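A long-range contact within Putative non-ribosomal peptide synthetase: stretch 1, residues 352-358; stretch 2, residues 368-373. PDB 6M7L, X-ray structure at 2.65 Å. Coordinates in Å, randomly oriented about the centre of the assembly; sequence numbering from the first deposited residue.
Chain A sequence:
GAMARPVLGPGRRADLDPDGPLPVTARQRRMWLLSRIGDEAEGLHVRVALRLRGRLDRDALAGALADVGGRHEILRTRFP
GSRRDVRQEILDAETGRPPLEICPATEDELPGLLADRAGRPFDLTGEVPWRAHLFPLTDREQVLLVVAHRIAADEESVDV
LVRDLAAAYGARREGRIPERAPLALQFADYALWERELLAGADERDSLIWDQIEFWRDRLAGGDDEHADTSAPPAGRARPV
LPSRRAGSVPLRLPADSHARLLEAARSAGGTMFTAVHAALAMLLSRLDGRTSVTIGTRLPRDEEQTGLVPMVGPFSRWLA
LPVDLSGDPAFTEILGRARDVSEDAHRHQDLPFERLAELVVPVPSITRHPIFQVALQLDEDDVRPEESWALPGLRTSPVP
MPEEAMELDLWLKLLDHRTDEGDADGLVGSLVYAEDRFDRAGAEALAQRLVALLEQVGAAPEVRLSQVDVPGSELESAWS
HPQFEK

Stretch 1 (352-358) PFERLAE
Stretch 2 368-373: RHPIFQ

Phe353, in the first turn of a helix, covers more surface than any other residue, 91 Å², and Ile371, in an irregular segment, follows with 58 Å²; together the two stretches bury 259 Å², with no hydrogen bond between them. Pro352 (phi/psi -67/146) holds the N-cap position, and from Phe353 to Glu358 the backbone is helical, near -60/-40. Its turns are tied by Leu356 N to Pro352 O at 2.9 Å, Ala357 N to Phe353 O at 2.8 Å and Glu358 N to Glu354 O at 3.2 Å.

The CA-to-CB bond of Phe353 points toward the second stretch, with chi1 t (174°) and chi2 76°. Its flat, apolar ring can meet several neighbours at once. Phe353 CE2 lies 3.4 Å from His369 CE1, the two rings rim to rim, planes 3° apart and centroids 5.4 Å apart. Phe353 CE1 lies 3.4 Å from Phe372 CE2, with planes at 42° and centroids at 5.1 Å. The ring edge faces Pro370 O, 3.6 Å from Phe353 CZ.

The CA-to-CB bond of Ile371 also points toward its partner. Chi1 m (-56°) and chi2 t (-177°) extend its chain so that Ile371 CD1 reaches both Phe353 CE1 at 3.6 Å and Leu356 CD2 at 4.0 Å; Leu356 is t, p. A branched apolar side chain, with its delta methyl at the end of an extended chain, suits this position in contact with both apolar groups.

The CA atoms of Ala357 and Pro370 come closest across the stretches, at 6.3 Å. Alanine's small methyl suits this approach, with Ala357 CB 4.1 Å from Pro370 CB.

The second stretch is extended at His369 (-67/144) and Pro370 (-68/150), turns at Ile371 (64/-51), and extends again at Phe372 (-137/151; chi1 p, chi2 87°). A very short hydrogen bond, Phe372 N to Pro370 O at 2.4 Å, spans the turn. His369, chi1 t and chi2 -95°, braces it by donating from His369 ND1 to Phe372 O at 2.8 Å, joining polar anchoring to ring contact.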

# COMPACT_ATOMS: atom_id res chain seq x y z
N PRO A 352 19.06 -7.94 -20.72
CA PRO A 352 18.41 -6.64 -20.57
C PRO A 352 18.07 -6.03 -21.92
O PRO A 352 18.78 -6.21 -22.91
CB PRO A 352 19.46 -5.79 -19.83
CG PRO A 352 20.44 -6.78 -19.27
CD PRO A 352 20.45 -7.92 -20.24
N PHE A 353 16.95 -5.31 -21.95
CA PHE A 353 16.48 -4.71 -23.20
C PHE A 353 17.53 -3.76 -23.78
O PHE A 353 17.74 -3.73 -24.99
CB PHE A 353 15.17 -3.97 -22.97
CG PHE A 353 14.70 -3.20 -24.17
CD1 PHE A 353 14.13 -3.86 -25.25
CD2 PHE A 353 14.83 -1.82 -24.22
CE1 PHE A 353 13.70 -3.16 -26.36
CE2 PHE A 353 14.41 -1.12 -25.33
CZ PHE A 353 13.84 -1.78 -26.39
N GLU A 354 18.19 -2.98 -22.92
CA GLU A 354 19.18 -2.03 -23.41
C GLU A 354 20.39 -2.74 -24.01
O GLU A 354 20.99 -2.23 -24.96
CB GLU A 354 19.61 -1.10 -22.28
CG GLU A 354 18.52 -0.16 -21.78
CD GLU A 354 17.51 -0.85 -20.87
OE1 GLU A 354 17.64 -2.07 -20.64
OE2 GLU A 354 16.59 -0.16 -20.38
N ARG A 355 20.76 -3.90 -23.47
CA ARG A 355 21.85 -4.66 -24.08
C ARG A 355 21.41 -5.27 -25.41
O ARG A 355 22.16 -5.25 -26.39
CB ARG A 355 22.35 -5.74 -23.13
CG ARG A 355 23.52 -6.55 -23.68
CD ARG A 355 24.69 -5.64 -24.06
NE ARG A 355 25.62 -6.30 -24.97
CZ ARG A 355 26.75 -5.76 -25.41
NH1 ARG A 355 27.53 -6.44 -26.25
NH2 ARG A 355 27.10 -4.54 -25.02
N LEU A 356 20.20 -5.83 -25.45
CA LEU A 356 19.66 -6.34 -26.70
C LEU A 356 19.58 -5.24 -27.75
O LEU A 356 19.87 -5.48 -28.93
CB LEU A 356 18.27 -6.95 -26.47
CG LEU A 356 17.48 -7.30 -27.74
CD1 LEU A 356 18.23 -8.34 -28.56
CD2 LEU A 356 16.09 -7.79 -27.39
N ALA A 357 19.20 -4.03 -27.34
CA ALA A 357 19.16 -2.91 -28.27
C ALA A 357 20.52 -2.69 -28.93
O ALA A 357 20.62 -2.59 -30.15
CB ALA A 357 18.70 -1.64 -27.55
N GLU A 358 21.59 -2.66 -28.12
CA GLU A 358 22.93 -2.50 -28.66
C GLU A 358 23.27 -3.59 -29.68
O GLU A 358 24.10 -3.37 -30.57
CB GLU A 358 23.97 -2.51 -27.54
CG GLU A 358 24.24 -1.16 -26.90
CD GLU A 358 25.33 -1.22 -25.84
OE1 GLU A 358 25.60 -2.32 -25.32
OE2 GLU A 358 25.93 -0.16 -25.53
N ARG A 368 13.75 7.97 -32.06
CA ARG A 368 12.85 6.85 -32.23
C ARG A 368 13.31 5.72 -31.32
O ARG A 368 14.48 5.33 -31.35
CB ARG A 368 12.79 6.37 -33.68
CG ARG A 368 11.87 5.18 -33.89
CD ARG A 368 11.58 4.95 -35.37
NE ARG A 368 12.75 4.46 -36.08
CZ ARG A 368 12.92 3.20 -36.48
NH1 ARG A 368 11.97 2.30 -36.24
NH2 ARG A 368 14.02 2.85 -37.13
N HIS A 369 12.39 5.20 -30.50
CA HIS A 369 12.75 4.18 -29.53
C HIS A 369 13.15 2.89 -30.23
O HIS A 369 12.58 2.54 -31.27
CB HIS A 369 11.58 3.93 -28.57
CG HIS A 369 11.94 3.10 -27.38
ND1 HIS A 369 11.76 1.73 -27.34
CD2 HIS A 369 12.48 3.44 -26.19
CE1 HIS A 369 12.17 1.27 -26.17
NE2 HIS A 369 12.61 2.29 -25.45
N PRO A 370 14.13 2.16 -29.70
CA PRO A 370 14.59 0.94 -30.37
C PRO A 370 13.54 -0.16 -30.35
O PRO A 370 12.72 -0.26 -29.43
CB PRO A 370 15.83 0.53 -29.56
CG PRO A 370 16.27 1.78 -28.87
CD PRO A 370 15.01 2.53 -28.57
N ILE A 371 13.58 -0.99 -31.39
CA ILE A 371 12.80 -2.22 -31.52
C ILE A 371 11.30 -1.96 -31.55
O ILE A 371 10.60 -2.47 -32.43
CB ILE A 371 13.17 -3.23 -30.41
CG1 ILE A 371 14.67 -3.51 -30.43
CG2 ILE A 371 12.39 -4.52 -30.60
CD1 ILE A 371 15.12 -4.54 -29.42
N PHE A 372 10.79 -1.19 -30.59
CA PHE A 372 9.38 -0.84 -30.59
C PHE A 372 9.22 0.63 -30.26
O PHE A 372 10.04 1.22 -29.55
CB PHE A 372 8.56 -1.71 -29.61
CG PHE A 372 9.05 -1.66 -28.20
CD1 PHE A 372 8.61 -0.68 -27.32
CD2 PHE A 372 9.94 -2.62 -27.73
CE1 PHE A 372 9.07 -0.64 -26.02
CE2 PHE A 372 10.39 -2.58 -26.42
CZ PHE A 372 9.95 -1.59 -25.57
N GLN A 373 8.14 1.22 -30.78
CA GLN A 373 7.78 2.59 -30.49
C GLN A 373 6.43 2.71 -29.82
O GLN A 373 6.05 3.81 -29.39
CB GLN A 373 7.77 3.43 -31.78
CG GLN A 373 9.11 3.48 -32.50
CD GLN A 373 9.45 2.19 -33.21
OE1 GLN A 373 8.61 1.61 -33.91
NE2 GLN A 373 10.67 1.71 -33.02